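Local atomic coordinates of pleckstrin homology domain-containing family A member 8 (Homo sapiens, PDB entry 5KDI), a protein that binds simple glycosphingolipids through its glycolipid-transfer (GLTP-fold) domain and probably carries them between membranes. Residues F71-L74 / Q75-V78. The protein carries 2 engineered substitutions. Residues are numbered along the deposited sequence; the frame is centred on the assembly and turned at random.
Sequences FTTL and QKIV
F71 and I77 meet where the loop folds back on the first turn of helix 74-83: CB of F71 sits 3.6 Å from CG1 of I77, the two side chains crossing at about a right angle. In I77, CG1 lies anti to the carbonyl carbon (chi1 -64°); this brings it against F71 CB and, on another flank, 3.6 Å from T73 O. The ring of F71 brings its edge to K76 O, with CE1 at 4.0 Å, and makes an edge-to-face contact with H80, one turn beyond K76 in helix 74-83. T73 is the N-cap. Its OG1, turned between its own backbone N and carbonyl carbon (chi1 68°), accepts from K76 N at 3.1 Å with an N-H...O angle of 158°, so the side chain takes up one of the first-turn amides, which lie ahead of the regular i to i-4 carbonyl pattern. I77 N to T73 O (3.2 Å) and V78 N to L74 O (3.0 Å) begin the regular helical bonding. In this all-helical GLTP fold the buried side of the turn packs inward: L74 and V78 both touch L97 of helix 93-115, and V78 also reaches L199 of helix 172-202. Q75 bends at chi2 and lays OE1 3.7 Å from CB of T73; NE2 donates to S20 O and OE1 accepts from I22 N, tying the helix start to the loop before helix 24-32. The solvent side is looser. There K76 runs alongside T72, its CD 3.4 Å from OG1 of T72, and the ammonium end leads away from the cap.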
ATOM      1  N   PHE A  71     -11.049   5.694  17.985  1.00 22.42           N
ATOM      2  CA  PHE A  71     -10.302   4.930  16.963  1.00 23.46           C
ATOM      3  C   PHE A  71      -9.365   5.833  16.148  1.00 23.23           C
ATOM      4  O   PHE A  71      -9.224   5.693  14.934  1.00 22.17           O
ATOM      5  CB  PHE A  71     -11.330   4.197  16.056  1.00 19.86           C
ATOM      6  CG  PHE A  71     -12.112   3.133  16.778  1.00 21.46           C
ATOM      7  CD1 PHE A  71     -11.487   2.259  17.676  1.00 23.28           C
ATOM      8  CD2 PHE A  71     -13.441   2.965  16.504  1.00 25.21           C
ATOM      9  CE1 PHE A  71     -12.209   1.296  18.266  1.00 25.95           C
ATOM     10  CE2 PHE A  71     -14.174   1.987  17.095  1.00 26.06           C
ATOM     11  CZ  PHE A  71     -13.566   1.126  17.961  1.00 27.32           C
ATOM     12  N   THR A  72      -8.703   6.742  16.847  1.00 22.31           N
ATOM     13  CA  THR A  72      -7.824   7.701  16.232  1.00 23.77           C
ATOM     14  C   THR A  72      -6.583   7.112  15.563  1.00 22.77           C
ATOM     15  O   THR A  72      -6.015   7.729  14.642  1.00 22.86           O
ATOM     16  CB  THR A  72      -7.326   8.757  17.243  1.00 27.31           C
ATOM     17  OG1 THR A  72      -6.673   8.094  18.320  1.00 30.99           O
ATOM     18  CG2 THR A  72      -8.522   9.622  17.780  1.00 31.81           C
ATOM     19  N   THR A  73      -6.248   5.877  15.945  1.00 20.92           N
ATOM     20  CA  THR A  73      -5.141   5.200  15.371  1.00 18.42           C
ATOM     21  C   THR A  73      -5.486   3.780  14.951  1.00 17.42           C
ATOM     22  O   THR A  73      -6.429   3.168  15.431  1.00 18.72           O
ATOM     23  CB  THR A  73      -3.939   5.146  16.301  1.00 18.37           C
ATOM     24  OG1 THR A  73      -4.264   4.303  17.395  1.00 18.89           O
ATOM     25  CG2 THR A  73      -3.534   6.546  16.787  1.00 19.97           C
ATOM     26  N   LEU A  74      -4.662   3.256  14.059  1.00 16.74           N
ATOM     27  CA  LEU A  74      -4.813   1.860  13.636  1.00 17.90           C
ATOM     28  C   LEU A  74      -4.706   0.919  14.828  1.00 18.02           C
ATOM     29  O   LEU A  74      -5.438  -0.101  14.910  1.00 17.61           O
ATOM     30  CB  LEU A  74      -3.799   1.527  12.562  1.00 16.09           C
ATOM     31  CG  LEU A  74      -3.768   2.289  11.215  1.00 15.68           C
ATOM     32  CD1 LEU A  74      -2.610   1.863  10.311  1.00 18.05           C
ATOM     33  CD2 LEU A  74      -5.124   2.253  10.516  1.00 18.72           C
ATOM     34  N   GLN A  75      -3.739   1.172  15.688  1.00 17.50           N
ATOM     35  CA  GLN A  75      -3.536   0.320  16.837  1.00 17.01           C
ATOM     36  C   GLN A  75      -4.753   0.262  17.774  1.00 18.73           C
ATOM     37  O   GLN A  75      -5.136  -0.779  18.285  1.00 21.32           O
ATOM     38  CB  GLN A  75      -2.288   0.665  17.618  1.00 19.84           C
ATOM     39  CG  GLN A  75      -0.980   0.536  16.837  1.00 19.39           C
ATOM     40  CD  GLN A  75      -0.475   1.849  16.203  1.00 16.78           C
ATOM     41  OE1 GLN A  75      -1.269   2.653  15.655  1.00 19.56           O
ATOM     42  NE2 GLN A  75       0.841   2.065  16.319  1.00 20.03           N
ATOM     43  N   LYS A  76      -5.414   1.428  17.957  1.00 18.04           N
ATOM     44  CA  LYS A  76      -6.622   1.491  18.759  1.00 19.40           C
ATOM     45  C   LYS A  76      -7.729   0.641  18.180  1.00 20.26           C
ATOM     46  O   LYS A  76      -8.458  -0.031  18.926  1.00 22.46           O
ATOM     47  CB  LYS A  76      -7.048   2.927  18.981  1.00 19.58           C
ATOM     48  CG  LYS A  76      -6.129   3.684  19.955  1.00 23.72           C
ATOM     49  CD  LYS A  76      -6.533   5.157  20.029  1.00 28.17           C
ATOM     50  CE  LYS A  76      -5.715   5.968  20.994  1.00 37.25           C
ATOM     51  NZ  LYS A  76      -6.006   5.630  22.410  1.00 46.31           N
ATOM     52  N   ILE A  77      -7.849   0.619  16.853  1.00 19.15           N
ATOM     53  CA  ILE A  77      -8.840  -0.236  16.221  1.00 17.11           C
ATOM     54  C   ILE A  77      -8.504  -1.724  16.438  1.00 17.79           C
ATOM     55  O   ILE A  77      -9.374  -2.492  16.870  1.00 19.12           O
ATOM     56  CB  ILE A  77      -8.972   0.067  14.708  1.00 17.28           C
ATOM     57  CG1 ILE A  77      -9.490   1.521  14.491  1.00 16.66           C
ATOM     58  CG2 ILE A  77      -9.887  -0.983  14.040  1.00 19.61           C
ATOM     59  CD1 ILE A  77      -9.480   2.088  13.097  1.00 19.39           C
ATOM     60  N   VAL A  78      -7.280  -2.115  16.131  1.00 17.45           N
ATOM     61  CA  VAL A  78      -6.875  -3.514  16.224  1.00 16.78           C
ATOM     62  C   VAL A  78      -6.983  -3.995  17.667  1.00 17.69           C
ATOM     63  O   VAL A  78      -7.559  -5.087  17.938  1.00 19.68           O
ATOM     64  CB  VAL A  78      -5.477  -3.731  15.657  1.00 16.83           C
ATOM     65  CG1 VAL A  78      -4.994  -5.167  15.950  1.00 20.36           C
ATOM     66  CG2 VAL A  78      -5.483  -3.474  14.154  1.00 18.68           C
TER